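Local coordinates for uncharacterized protein (Pyrococcus horikoshii, PDB 1ZJJ) that is a putative phosphatase of the haloacid dehalogenase superfamily that binds a magnesium ion and probably hydrolyses phosphate esters, at residues D210-F218 with D238-P246. Sequence-based numbering, arbitrary orientation.
Sequences DRLDTDIAF and DIKKSEYKP. With MG (magnesium ion), chain D.
The ring of Y244 lies against the helix that starts at L212, with A217 CB over one face, 3.5 Å from the ring centroid and only 16° off its normal, a CH-pi contact. CG of E243 sits on the opposite face, displaced toward the rim, while L212 O and D213 CA approach the ring obliquely. With CG of Y244 beside its own backbone N (chi1 -41°), the ring is carried along the helix surface, and a water that donates to D213 O makes a long, weak contact with the phenol OH. At the CB end of Y244, the I216 and Y244 side chains pass in opposite directions, CG2 of I216 3.9 Å from CB of Y244 and also meeting the P246 ring. L212 forks into the bend of 238-246: CD1 packs on D238 CB at 3.6 Å, whereas CD2 lies 3.4 Å from Y244 O, a buried carbonyl with no polar partner, and also touches P246 CG, the L212 and P246 side chains crossing at about a right angle. Strand 225-229 underlies this group through M228, which touches L212, I216 and P246.

This is the Rossmann-like core of a HAD hydrolase, where the chain leaves strand 204-209, passes D210 and enters helix 212-221; the contact joins that helix to the connection leading into edge strand 248-250. No direct hydrogen bond links the two segments. Within 238-246, K245 curls back so that NZ grips S242 O at 2.7 Å and I239 O at 3.1 Å, closing the turn; S242 N reaches I239 O from the other face of the carbonyl. At the start of 210-218, away from Y244, D210 OD1 binds magnesium at 2.3 Å, alongside D7 OD2, the backbone O of D9 and three waters. D215, salt-bridged to K187 through OD1, uses the anti lone pair of OD2 to accept the N-H of R211, and OD2 also accepts a hydrogen bond from a magnesium-bound water.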
loop_
_atom_site.group_PDB
_atom_site.type_symbol
_atom_site.label_atom_id
_atom_site.label_comp_id
_atom_site.label_asym_id
_atom_site.label_seq_id
_atom_site.Cartn_x
_atom_site.Cartn_y
_atom_site.Cartn_z
ATOM N N ASP B 210 -4.844 7.097 23.446
ATOM C CA ASP B 210 -6.240 7.070 23.015
ATOM C C ASP B 210 -6.485 6.032 21.926
ATOM O O ASP B 210 -7.624 5.849 21.499
ATOM C CB ASP B 210 -6.673 8.440 22.495
ATOM C CG ASP B 210 -5.973 8.810 21.213
ATOM O OD1 ASP B 210 -4.730 8.796 21.230
ATOM O OD2 ASP B 210 -6.652 9.101 20.203
ATOM N N ARG B 211 -5.425 5.368 21.466
ATOM C CA ARG B 211 -5.562 4.339 20.434
ATOM C C ARG B 211 -5.249 2.949 20.984
ATOM O O ARG B 211 -4.196 2.721 21.573
ATOM C CB ARG B 211 -4.645 4.625 19.239
ATOM C CG ARG B 211 -5.110 5.767 18.335
ATOM C CD ARG B 211 -4.121 6.018 17.184
ATOM N NE ARG B 211 -4.426 7.259 16.478
ATOM C CZ ARG B 211 -5.188 7.343 15.389
ATOM N NH1 ARG B 211 -5.725 6.253 14.858
ATOM N NH2 ARG B 211 -5.428 8.526 14.836
ATOM N N LEU B 212 -6.171 2.021 20.772
ATOM C CA LEU B 212 -6.002 0.657 21.249
ATOM C C LEU B 212 -4.932 -0.110 20.483
ATOM O O LEU B 212 -4.094 -0.786 21.081
ATOM C CB LEU B 212 -7.343 -0.082 21.166
ATOM C CG LEU B 212 -8.354 0.302 22.252
ATOM C CD1 LEU B 212 -9.779 0.054 21.774
ATOM C CD2 LEU B 212 -8.048 -0.501 23.523
ATOM N N ASP B 213 -4.961 0.006 19.160
ATOM C CA ASP B 213 -4.016 -0.683 18.286
ATOM C C ASP B 213 -2.552 -0.264 18.407
ATOM O O ASP B 213 -1.667 -1.033 18.043
ATOM C CB ASP B 213 -4.464 -0.528 16.836
ATOM C CG ASP B 213 -4.525 0.918 16.408
ATOM O OD1 ASP B 213 -3.478 1.465 16.014
ATOM O OD2 ASP B 213 -5.619 1.513 16.485
ATOM N N THR B 214 -2.279 0.944 18.895
ATOM C CA THR B 214 -0.889 1.366 19.053
ATOM C C THR B 214 -0.532 1.607 20.517
ATOM O O THR B 214 0.290 0.892 21.091
ATOM C CB THR B 214 -0.576 2.654 18.252
ATOM O OG1 THR B 214 -1.512 3.678 18.598
ATOM C CG2 THR B 214 -0.635 2.385 16.763
ATOM N N ASP B 215 -1.169 2.606 21.123
ATOM C CA ASP B 215 -0.895 2.945 22.514
ATOM C C ASP B 215 -1.126 1.807 23.510
ATOM O O ASP B 215 -0.209 1.408 24.227
ATOM C CB ASP B 215 -1.727 4.163 22.919
ATOM C CG ASP B 215 -1.432 5.370 22.061
ATOM O OD1 ASP B 215 -0.239 5.642 21.819
ATOM O OD2 ASP B 215 -2.384 6.047 21.634
ATOM N N ILE B 216 -2.342 1.281 23.554
ATOM C CA ILE B 216 -2.638 0.216 24.503
ATOM C C ILE B 216 -1.931 -1.094 24.157
ATOM O O ILE B 216 -1.459 -1.801 25.045
ATOM C CB ILE B 216 -4.161 -0.006 24.619
ATOM C CG1 ILE B 216 -4.838 1.318 24.981
ATOM C CG2 ILE B 216 -4.465 -1.044 25.690
ATOM C CD1 ILE B 216 -4.259 1.992 26.225
ATOM N N ALA B 217 -1.842 -1.410 22.867
ATOM C CA ALA B 217 -1.170 -2.634 22.446
ATOM C C ALA B 217 0.286 -2.579 22.905
ATOM O O ALA B 217 0.859 -3.571 23.344
ATOM C CB ALA B 217 -1.244 -2.769 20.935
ATOM N N PHE B 218 0.862 -1.386 22.808
ATOM C CA PHE B 218 2.240 -1.123 23.192
ATOM C C PHE B 218 2.448 -1.415 24.680
ATOM O O PHE B 218 3.344 -2.163 25.057
ATOM C CB PHE B 218 2.548 0.348 22.889
ATOM C CG PHE B 218 3.974 0.755 23.134
ATOM C CD1 PHE B 218 5.024 0.104 22.499
ATOM C CD2 PHE B 218 4.260 1.848 23.951
ATOM C CE1 PHE B 218 6.343 0.538 22.670
ATOM C CE2 PHE B 218 5.567 2.291 24.129
ATOM C CZ PHE B 218 6.614 1.635 23.486
ATOM N N ASP B 238 -14.966 0.147 21.848
ATOM C CA ASP B 238 -13.891 -0.382 21.033
ATOM C C ASP B 238 -13.059 -1.386 21.830
ATOM O O ASP B 238 -12.558 -2.369 21.281
ATOM C CB ASP B 238 -13.030 0.764 20.473
ATOM C CG ASP B 238 -13.853 1.778 19.642
ATOM O OD1 ASP B 238 -14.740 1.351 18.875
ATOM O OD2 ASP B 238 -13.631 3.011 19.759
ATOM N N ILE B 239 -12.974 -1.165 23.140
ATOM C CA ILE B 239 -12.250 -2.048 24.042
ATOM C C ILE B 239 -12.644 -3.514 23.877
ATOM O O ILE B 239 -11.769 -4.364 23.736
ATOM C CB ILE B 239 -12.498 -1.704 25.527
ATOM C CG1 ILE B 239 -11.897 -0.347 25.890
ATOM C CG2 ILE B 239 -11.904 -2.809 26.406
ATOM C CD1 ILE B 239 -11.955 -0.024 27.376
ATOM N N LYS B 240 -13.944 -3.806 23.887
ATOM C CA LYS B 240 -14.426 -5.187 23.776
ATOM C C LYS B 240 -14.085 -5.964 22.534
ATOM O O LYS B 240 -13.828 -7.153 22.610
ATOM C CB LYS B 240 -15.941 -5.241 23.981
ATOM C CG LYS B 240 -16.291 -5.096 25.415
ATOM C CD LYS B 240 -17.720 -4.732 25.650
ATOM C CE LYS B 240 -18.057 -4.996 27.101
ATOM N NZ LYS B 240 -19.507 -4.863 27.284
ATOM N N LYS B 241 -14.115 -5.304 21.390
ATOM C CA LYS B 241 -13.789 -5.977 20.136
ATOM C C LYS B 241 -12.297 -5.878 19.873
ATOM O O LYS B 241 -11.823 -6.166 18.765
ATOM C CB LYS B 241 -14.530 -5.320 18.980
ATOM C CG LYS B 241 -15.852 -4.744 19.407
ATOM C CD LYS B 241 -16.156 -3.575 18.525
ATOM C CE LYS B 241 -17.636 -3.362 18.434
ATOM N NZ LYS B 241 -17.906 -2.184 17.602
ATOM N N SER B 242 -11.555 -5.450 20.885
ATOM C CA SER B 242 -10.118 -5.326 20.736
ATOM C C SER B 242 -9.368 -6.293 21.619
ATOM O O SER B 242 -9.722 -6.529 22.776
ATOM C CB SER B 242 -9.646 -3.913 21.062
ATOM O OG SER B 242 -8.273 -3.783 20.764
ATOM N N GLU B 243 -8.320 -6.849 21.038
ATOM C CA GLU B 243 -7.445 -7.799 21.702
ATOM C C GLU B 243 -6.659 -7.119 22.824
ATOM O O GLU B 243 -6.161 -7.783 23.741
ATOM C CB GLU B 243 -6.488 -8.385 20.665
ATOM C CG GLU B 243 -5.089 -8.638 21.160
ATOM C CD GLU B 243 -4.217 -9.249 20.097
ATOM O OE1 GLU B 243 -4.528 -9.085 18.899
ATOM O OE2 GLU B 243 -3.213 -9.895 20.458
ATOM N N TYR B 244 -6.561 -5.796 22.760
ATOM C CA TYR B 244 -5.835 -5.033 23.764
ATOM C C TYR B 244 -6.815 -4.441 24.772
ATOM O O TYR B 244 -7.770 -3.766 24.395
ATOM C CB TYR B 244 -5.046 -3.928 23.064
ATOM C CG TYR B 244 -4.423 -4.435 21.797
ATOM C CD1 TYR B 244 -3.335 -5.305 21.831
ATOM C CD2 TYR B 244 -4.990 -4.129 20.568
ATOM C CE1 TYR B 244 -2.832 -5.867 20.663
ATOM C CE2 TYR B 244 -4.505 -4.681 19.393
ATOM C CZ TYR B 244 -3.427 -5.548 19.444
ATOM O OH TYR B 244 -2.961 -6.089 18.270
ATOM N N LYS B 245 -6.559 -4.717 26.049
ATOM C CA LYS B 245 -7.381 -4.253 27.168
ATOM C C LYS B 245 -6.671 -3.276 28.119
ATOM O O LYS B 245 -5.653 -3.593 28.721
ATOM C CB LYS B 245 -7.890 -5.457 27.973
ATOM C CG LYS B 245 -9.198 -6.043 27.493
ATOM C CD LYS B 245 -9.123 -6.440 26.026
ATOM C CE LYS B 245 -10.101 -7.564 25.725
ATOM N NZ LYS B 245 -11.286 -7.157 24.934
ATOM N N PRO B 246 -7.226 -2.067 28.270
ATOM C CA PRO B 246 -6.623 -1.068 29.157
ATOM C C PRO B 246 -6.721 -1.522 30.608
ATOM O O PRO B 246 -7.696 -2.172 30.981
ATOM C CB PRO B 246 -7.460 0.188 28.908
ATOM C CG PRO B 246 -8.001 0.001 27.535
ATOM C CD PRO B 246 -8.351 -1.492 27.519
HETATM MG MG MG D . -3.229 9.572 19.729
HETATM O O HOH W 1 -4.807 9.426 18.265
HETATM O O HOH W 2 -1.664 -3.291 16.668
HETATM O O HOH W 3 -2.547 7.557 19.427
HETATM O O HOH W 4 -1.884 10.210 18.324
#